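Local structure of phosphate-binding protein (Xanthomonas axonopodis pv. citri, 5UB3) at residues 4-10 / 59-65; 19-24 / 244-249; 27-31 / 235-241. The protein probably acts as a periplasmic receptor of the phosphonate-binding type that works with a partner diguanylate cyclase, and is bound here to chloride. All coordinates share one frame. Residue numbers count along the deposited sequence, not the author numbering.

Contact 1 of 3, residues 4-10 / 59-65; sequences VLVLGRI and RVDWVSE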
# COMPACT_ATOMS: atom_id res chain seq x y z
N VAL A 4 21.97 12.26 8.99
CA VAL A 4 21.58 11.00 8.45
C VAL A 4 20.22 11.13 7.75
O VAL A 4 19.31 11.82 8.26
CB VAL A 4 21.39 9.98 9.59
CG1 VAL A 4 21.12 8.63 9.00
CG2 VAL A 4 22.62 9.95 10.50
N LEU A 5 20.09 10.45 6.61
CA LEU A 5 18.79 10.26 5.93
C LEU A 5 18.31 8.83 6.16
O LEU A 5 18.99 7.89 5.81
CB LEU A 5 18.89 10.51 4.43
CG LEU A 5 17.61 10.37 3.61
CD1 LEU A 5 16.67 11.48 4.03
CD2 LEU A 5 17.89 10.46 2.12
N VAL A 6 17.15 8.70 6.77
CA VAL A 6 16.61 7.39 7.08
C VAL A 6 15.42 7.06 6.15
O VAL A 6 14.41 7.76 6.17
CB VAL A 6 16.16 7.31 8.57
CG1 VAL A 6 15.85 5.86 8.87
CG2 VAL A 6 17.28 7.80 9.48
N LEU A 7 15.54 5.98 5.39
CA LEU A 7 14.53 5.58 4.41
C LEU A 7 13.84 4.40 5.04
O LEU A 7 14.48 3.51 5.63
CB LEU A 7 15.15 5.16 3.09
CG LEU A 7 14.39 4.34 2.03
CD1 LEU A 7 13.15 5.00 1.48
CD2 LEU A 7 15.36 4.03 0.90
N GLY A 8 12.52 4.37 4.88
CA GLY A 8 11.80 3.25 5.45
C GLY A 8 10.60 2.85 4.61
O GLY A 8 10.37 3.38 3.56
N ARG A 9 9.86 1.90 5.14
CA ARG A 9 8.53 1.56 4.70
C ARG A 9 7.92 0.68 5.79
O ARG A 9 8.62 0.11 6.64
CB ARG A 9 8.50 0.77 3.36
CG ARG A 9 9.21 -0.57 3.42
CD ARG A 9 8.83 -1.43 2.22
NE ARG A 9 7.48 -1.95 2.35
CZ ARG A 9 6.92 -2.84 1.52
NH1 ARG A 9 7.62 -3.33 0.51
NH2 ARG A 9 5.67 -3.23 1.70
N ILE A 10 6.62 0.56 5.71
CA ILE A 10 5.91 -0.41 6.50
C ILE A 10 6.18 -1.75 5.88
O ILE A 10 6.00 -1.90 4.67
CB ILE A 10 4.40 -0.12 6.46
CG1 ILE A 10 4.10 1.32 7.01
CG2 ILE A 10 3.64 -1.17 7.25
CD1 ILE A 10 2.71 1.79 6.65
N ARG A 59 12.70 9.48 13.53
CA ARG A 59 13.55 8.30 13.35
C ARG A 59 13.53 7.80 11.93
O ARG A 59 14.38 7.01 11.57
CB ARG A 59 13.11 7.14 14.26
CG ARG A 59 12.97 7.54 15.73
CD ARG A 59 14.29 7.86 16.38
NE ARG A 59 14.07 8.03 17.85
CZ ARG A 59 13.78 9.20 18.43
NH1 ARG A 59 13.70 10.32 17.69
NH2 ARG A 59 13.57 9.28 19.72
N VAL A 60 12.51 8.16 11.17
CA VAL A 60 12.45 7.90 9.78
C VAL A 60 12.16 9.19 9.09
O VAL A 60 11.29 9.97 9.49
CB VAL A 60 11.35 6.88 9.48
CG1 VAL A 60 11.05 6.77 7.98
CG2 VAL A 60 11.76 5.51 10.05
N ASP A 61 12.84 9.38 7.97
CA ASP A 61 12.69 10.60 7.20
C ASP A 61 11.82 10.48 5.98
O ASP A 61 11.18 11.44 5.61
CB ASP A 61 14.01 11.09 6.78
CG ASP A 61 14.89 11.47 7.96
OD1 ASP A 61 14.49 12.31 8.76
OD2 ASP A 61 15.99 10.90 8.07
N TRP A 62 11.85 9.34 5.32
CA TRP A 62 11.35 9.19 3.99
C TRP A 62 10.85 7.76 3.85
O TRP A 62 11.54 6.83 4.25
CB TRP A 62 12.47 9.53 3.01
CG TRP A 62 12.32 9.01 1.61
CD1 TRP A 62 11.17 8.88 0.87
CD2 TRP A 62 13.37 8.57 0.77
NE1 TRP A 62 11.44 8.34 -0.37
CE2 TRP A 62 12.79 8.17 -0.47
CE3 TRP A 62 14.76 8.48 0.94
CZ2 TRP A 62 13.56 7.62 -1.52
CZ3 TRP A 62 15.52 7.96 -0.13
CH2 TRP A 62 14.91 7.54 -1.33
N VAL A 63 9.61 7.62 3.42
CA VAL A 63 9.06 6.31 3.15
C VAL A 63 8.46 6.30 1.75
O VAL A 63 7.97 7.32 1.28
CB VAL A 63 8.01 5.88 4.16
CG1 VAL A 63 8.57 5.80 5.58
CG2 VAL A 63 6.79 6.78 4.07
N SER A 64 8.46 5.13 1.11
CA SER A 64 7.82 4.98 -0.16
C SER A 64 6.74 3.98 0.12
O SER A 64 7.06 2.90 0.50
CB SER A 64 8.78 4.41 -1.18
OG SER A 64 8.15 4.40 -2.46
N GLU A 65 5.48 4.37 -0.05
CA GLU A 65 4.28 3.55 0.38
C GLU A 65 3.20 3.61 -0.63
O GLU A 65 3.13 4.57 -1.45
CB GLU A 65 3.67 4.15 1.64
CG GLU A 65 4.53 4.04 2.84
CD GLU A 65 4.74 2.63 3.33
OE1 GLU A 65 4.05 1.72 2.91
OE2 GLU A 65 5.66 2.48 4.16
O HOH W 1 17.38 11.52 10.20
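Leu7 lays its CD1 methyl on the indole of Trp62, a CH-pi contact with the carbon 3.7 Å from the centroid of the six-membered ring and nearly on the ring normal. Leu5 CD2 joins them, 3.9 Å from Trp62 CE3, on the face covered by helix 14-28; the indole nitrogen NE1 bonds instead to Glu214. Two parallel bridges align the strands, Leu7 with Trp62 and Gly8 with Val63. Trp62 O accepts from Gly8 N (2.7 Å), and Val6 O accepts from both Asp61 N (2.9 Å) and Trp62 N (3.1 Å, weak). Gly8 suits the bridge opposite Val63 because a beta carbon there would crowd Val60 CG1.

At both ends carboxylates stand in for backbone acceptors. Asp61 OD2 takes Val6 N at 2.8 Å, while a water lies 2.6 Å from Asp61 OD2 and 2.8 Å from Val4 O; the other oxygen of Asp61, OD1, forms a salt bridge with Arg217. Farther along, the folded Glu65 side chain receives Ile10 N on OE2 at 2.6 Å, fixing the chain as it leaves the sheet. Strand 4-8 also pairs with strand 39-42, and Val63 meets Met51 of helix 48-56 on the other face. Parallel strands linked through helices and covered on both faces are the alpha/beta architecture of a periplasmic binding protein lobe.

Contact 2 of 3, residues 19-24 / 244-249; sequences EQLKPL and ALKRFF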
# COMPACT_ATOMS: atom_id res chain seq x y z
N GLU A 19 16.58 -5.06 1.08
CA GLU A 19 17.26 -5.08 -0.23
C GLU A 19 16.63 -4.18 -1.28
O GLU A 19 17.25 -3.83 -2.24
CB GLU A 19 17.24 -6.49 -0.80
CG GLU A 19 17.90 -7.57 0.06
CD GLU A 19 17.58 -8.96 -0.49
OE1 GLU A 19 16.38 -9.30 -0.67
OE2 GLU A 19 18.53 -9.68 -0.82
N GLN A 20 15.34 -3.93 -1.12
CA GLN A 20 14.58 -3.06 -2.00
C GLN A 20 14.87 -1.56 -1.78
O GLN A 20 14.78 -0.76 -2.69
CB GLN A 20 13.09 -3.42 -1.82
CG GLN A 20 12.84 -4.88 -2.19
CD GLN A 20 11.48 -5.11 -2.83
OE1 GLN A 20 10.48 -5.28 -2.12
NE2 GLN A 20 11.42 -5.05 -4.19
N LEU A 21 15.31 -1.22 -0.57
CA LEU A 21 15.54 0.13 -0.19
C LEU A 21 17.01 0.57 -0.24
O LEU A 21 17.29 1.73 -0.59
CB LEU A 21 15.02 0.31 1.24
CG LEU A 21 13.52 0.01 1.39
CD1 LEU A 21 13.24 0.05 2.89
CD2 LEU A 21 12.68 1.05 0.68
N LYS A 22 17.94 -0.32 0.10
CA LYS A 22 19.33 0.10 0.27
C LYS A 22 19.96 0.62 -1.00
O LYS A 22 20.61 1.66 -0.98
CB LYS A 22 20.21 -1.01 0.86
CG LYS A 22 21.68 -0.61 1.02
CD LYS A 22 21.81 0.56 1.99
CE LYS A 22 23.16 0.68 2.70
NZ LYS A 22 23.09 1.74 3.75
N PRO A 23 19.76 -0.09 -2.13
CA PRO A 23 20.35 0.44 -3.37
C PRO A 23 19.97 1.90 -3.71
O PRO A 23 20.85 2.70 -4.03
CB PRO A 23 19.85 -0.51 -4.44
CG PRO A 23 19.60 -1.79 -3.72
CD PRO A 23 19.04 -1.37 -2.39
N LEU A 24 18.69 2.26 -3.59
CA LEU A 24 18.31 3.65 -3.93
C LEU A 24 18.82 4.63 -2.87
O LEU A 24 19.23 5.76 -3.22
CB LEU A 24 16.80 3.78 -4.14
CG LEU A 24 16.32 5.17 -4.52
CD1 LEU A 24 16.94 5.56 -5.86
CD2 LEU A 24 14.79 5.27 -4.55
N ALA A 244 19.00 0.39 -9.04
CA ALA A 244 18.43 0.80 -7.74
C ALA A 244 16.91 1.01 -7.84
O ALA A 244 16.17 0.61 -6.95
CB ALA A 244 19.10 2.09 -7.25
N LEU A 245 16.44 1.58 -8.94
CA LEU A 245 15.02 1.83 -9.05
C LEU A 245 14.24 0.54 -9.30
O LEU A 245 13.10 0.40 -8.83
CB LEU A 245 14.73 2.87 -10.09
CG LEU A 245 15.10 4.25 -9.59
CD1 LEU A 245 15.11 5.23 -10.78
CD2 LEU A 245 14.14 4.70 -8.49
N LYS A 246 14.88 -0.40 -9.99
CA LYS A 246 14.25 -1.71 -10.27
C LYS A 246 13.98 -2.41 -8.94
O LYS A 246 12.86 -2.91 -8.67
CB LYS A 246 15.15 -2.53 -11.23
CG LYS A 246 14.80 -4.01 -11.45
CD LYS A 246 13.32 -4.27 -11.76
CE LYS A 246 12.93 -3.88 -13.19
NZ LYS A 246 13.36 -4.85 -14.23
N ARG A 247 14.99 -2.36 -8.08
CA ARG A 247 14.93 -2.96 -6.75
C ARG A 247 13.89 -2.25 -5.84
O ARG A 247 13.29 -2.85 -4.93
CB ARG A 247 16.32 -2.83 -6.11
CG ARG A 247 17.48 -3.57 -6.82
CD ARG A 247 17.67 -5.05 -6.50
NE ARG A 247 16.89 -5.54 -5.37
CZ ARG A 247 16.79 -6.82 -5.01
NH1 ARG A 247 16.03 -7.15 -3.97
NH2 ARG A 247 17.46 -7.77 -5.66
N PHE A 248 13.72 -0.94 -6.09
CA PHE A 248 12.83 -0.09 -5.34
C PHE A 248 11.39 -0.28 -5.85
O PHE A 248 10.79 0.66 -6.35
CB PHE A 248 13.32 1.36 -5.46
CG PHE A 248 12.79 2.31 -4.43
CD1 PHE A 248 13.16 2.20 -3.12
CD2 PHE A 248 11.99 3.37 -4.79
CE1 PHE A 248 12.74 3.14 -2.19
CE2 PHE A 248 11.56 4.31 -3.87
CZ PHE A 248 11.90 4.17 -2.56
N PHE A 249 10.84 -1.47 -5.67
CA PHE A 249 9.43 -1.81 -6.03
C PHE A 249 9.15 -1.53 -7.48
O PHE A 249 8.03 -1.15 -7.87
CB PHE A 249 8.51 -1.01 -5.14
CG PHE A 249 9.00 -0.96 -3.73
CD1 PHE A 249 9.10 -2.15 -3.01
CD2 PHE A 249 9.47 0.21 -3.16
CE1 PHE A 249 9.61 -2.15 -1.73
CE2 PHE A 249 9.96 0.23 -1.87
CZ PHE A 249 10.02 -0.96 -1.14
O HOH W 2 16.56 0.22 -4.16
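A water joins the two segments, lying 2.5 Å from Gln20 O, 3.0 Å from Leu24 N and 2.8 Å from Ala244 O; it donates to both carbonyls and accepts from the amide. It thus stands where a direct Leu24-to-Gln20 helical bond would be, one residue after Pro23, which has no amide proton to give. Gln20 NE2 makes a weak hydrogen bond to Arg247 O (3.0 Å), and Glu19 OE1 forms a long salt bridge with Arg247 NH1 (4.0 Å) at the exposed edge.

Inward, the small Ala244 lets the backbones close to 4.8 Å between the CA atoms of Leu24 and Ala244. Leu24 CD2 sits over the Phe248 ring, 3.3 Å from its centroid. An inverse gamma turn centred on Phe248 ends the helical path, and Leu21 CD2 touches Phe248 CE1 (3.6 Å) and Phe249 CZ (3.8 Å). Cohesion therefore rests chiefly on apolar packing, while the water serves Gln20 O and Leu24 N, left open by the kink in helix 14-28, and ties them to Ala244 O of the facing helix.

Contact 3 of 3, residues 27-31 / 235-241; sequences YVVPR and AASDPKA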
# COMPACT_ATOMS: atom_id res chain seq x y z
N TYR A 27 22.26 5.36 -3.72
CA TYR A 27 22.25 6.34 -4.81
C TYR A 27 21.92 7.76 -4.30
O TYR A 27 22.59 8.76 -4.68
CB TYR A 27 21.27 5.87 -5.89
CG TYR A 27 21.12 6.85 -6.98
CD1 TYR A 27 20.18 7.87 -6.88
CD2 TYR A 27 21.95 6.81 -8.11
CE1 TYR A 27 20.04 8.82 -7.87
CE2 TYR A 27 21.80 7.74 -9.12
CZ TYR A 27 20.84 8.74 -8.99
OH TYR A 27 20.63 9.71 -9.93
N VAL A 28 20.93 7.87 -3.41
CA VAL A 28 20.45 9.20 -2.97
C VAL A 28 21.48 9.95 -2.08
O VAL A 28 21.76 11.14 -2.29
CB VAL A 28 19.10 9.02 -2.24
CG1 VAL A 28 18.70 10.21 -1.41
CG2 VAL A 28 18.03 8.70 -3.30
N VAL A 29 22.02 9.24 -1.11
CA VAL A 29 22.82 9.83 -0.01
C VAL A 29 23.97 10.69 -0.51
O VAL A 29 24.04 11.89 -0.16
CB VAL A 29 23.22 8.77 1.04
CG1 VAL A 29 24.34 9.23 2.03
CG2 VAL A 29 22.01 8.37 1.85
N PRO A 30 24.81 10.13 -1.38
CA PRO A 30 25.89 11.01 -1.87
C PRO A 30 25.40 12.24 -2.57
O PRO A 30 26.06 13.29 -2.53
CB PRO A 30 26.61 10.14 -2.87
CG PRO A 30 26.29 8.74 -2.50
CD PRO A 30 24.98 8.73 -1.80
N ARG A 31 24.23 12.15 -3.20
CA ARG A 31 23.70 13.30 -3.93
C ARG A 31 23.01 14.34 -3.07
O ARG A 31 22.50 15.33 -3.60
CB ARG A 31 22.80 12.83 -5.07
CG ARG A 31 23.63 12.13 -6.10
CD ARG A 31 22.80 11.15 -6.95
NE ARG A 31 23.65 10.56 -8.01
CZ ARG A 31 24.44 9.49 -7.88
NH1 ARG A 31 24.56 8.82 -6.73
NH2 ARG A 31 25.14 9.07 -8.94
N ALA A 235 16.50 10.81 -10.77
CA ALA A 235 16.85 9.42 -10.76
C ALA A 235 16.20 8.67 -11.90
O ALA A 235 16.84 7.85 -12.51
CB ALA A 235 16.43 8.77 -9.45
N ALA A 236 14.94 8.94 -12.17
CA ALA A 236 14.23 8.13 -13.14
C ALA A 236 14.92 8.14 -14.50
O ALA A 236 14.86 7.16 -15.19
CB ALA A 236 12.79 8.57 -13.27
N SER A 237 15.62 9.21 -14.88
CA SER A 237 16.39 9.20 -16.13
C SER A 237 17.91 9.14 -15.96
O SER A 237 18.65 9.42 -16.89
CB SER A 237 16.03 10.43 -16.92
OG SER A 237 16.63 11.53 -16.26
N ASP A 238 18.39 8.74 -14.79
CA ASP A 238 19.81 8.50 -14.60
C ASP A 238 20.08 7.02 -14.75
O ASP A 238 19.54 6.23 -13.99
CB ASP A 238 20.24 8.94 -13.21
CG ASP A 238 21.74 8.93 -13.04
OD1 ASP A 238 22.46 8.36 -13.91
OD2 ASP A 238 22.16 9.44 -12.01
N PRO A 239 20.95 6.63 -15.69
CA PRO A 239 21.29 5.21 -15.80
C PRO A 239 21.93 4.65 -14.55
O PRO A 239 21.71 3.47 -14.21
CB PRO A 239 22.29 5.18 -16.98
CG PRO A 239 21.81 6.28 -17.85
CD PRO A 239 21.37 7.37 -16.91
N LYS A 240 22.68 5.48 -13.83
CA LYS A 240 23.31 4.98 -12.58
C LYS A 240 22.24 4.64 -11.53
O LYS A 240 22.53 3.93 -10.58
CB LYS A 240 24.26 6.02 -11.98
CG LYS A 240 25.44 6.40 -12.86
CD LYS A 240 26.73 6.36 -12.04
CE LYS A 240 27.94 6.85 -12.83
NZ LYS A 240 27.90 8.33 -13.02
N ALA A 241 21.01 5.14 -11.72
CA ALA A 241 19.87 4.85 -10.81
C ALA A 241 19.00 3.65 -11.24
O ALA A 241 18.12 3.21 -10.48
CB ALA A 241 19.02 6.11 -10.65
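An Asx turn in the connection between helices 222-235 and 242-247 receives the last part of helix 14-28 here. Asp238 is its key residue: OD1 accepts the backbone N of Lys240 at 2.9 Å, spanning Pro239, whose ring restrains the backbone of the turn. The other carboxylate oxygen is thereby left facing the neighbouring helix, and Tyr27 OH donates to Asp238 OD2 at 2.6 Å, a short hydrogen bond to a charged acceptor.

Tyrosine suits this place because its ring spans the gap while its hydroxyl reaches the acid; the nearest CA atoms, those of Tyr27 and Ala241, are 6.6 Å apart. Ala241 CB lies over one ring face, 3.7 Å from the centroid, in a CH-pi contact, and Ala235 CB is 3.9 Å from Tyr27 CE1. Alanines at both points leave room for the aromatic ring. Lys240 adds its CB, 4.1 Å from Tyr27 CE2, whereas its amine leads away.

Arg31 folds back along its own segment so that NH1 donates to Tyr27 O at 2.8 Å. Arg31 NH2 remains 4.3 Å from Asp238 OD2, and that oxygen lies well out of the guanidinium plane, so no N-H points at it and only the opposite charges attract. Nearby, Val28 packs on Leu228, Val231 and Leu232 of helix 222-235. Within the connection, a type I turn with Asp238 N bonded to Ala235 O (2.9 Å) reverses the chain just before the Asx turn. Together these form the connection between the two helices, in which Asp-Pro builds an Asx-Pro turn.

How the contacts relate
From the N terminus, strand 4-8 leads into helix 14-28, which supplies the first segments of both contact 2 and contact 3. The chain then returns as strand 62-66, and contact 1 closes the earliest loop. A long excursion through the rest of the protein, including the second lobe, follows before residues 235-241 complete contact 3 and 244-249 complete contact 2. Contact 3 is thus enclosed by contact 2, and both cross contact 1. Helix 14-28 packs on the sheet through Leu21 and Val28, which touch Leu7 and Leu5, and Phe248 reaches the same sheet at Ser64; Leu245 packs on Ala235, joining contacts 2 and 3.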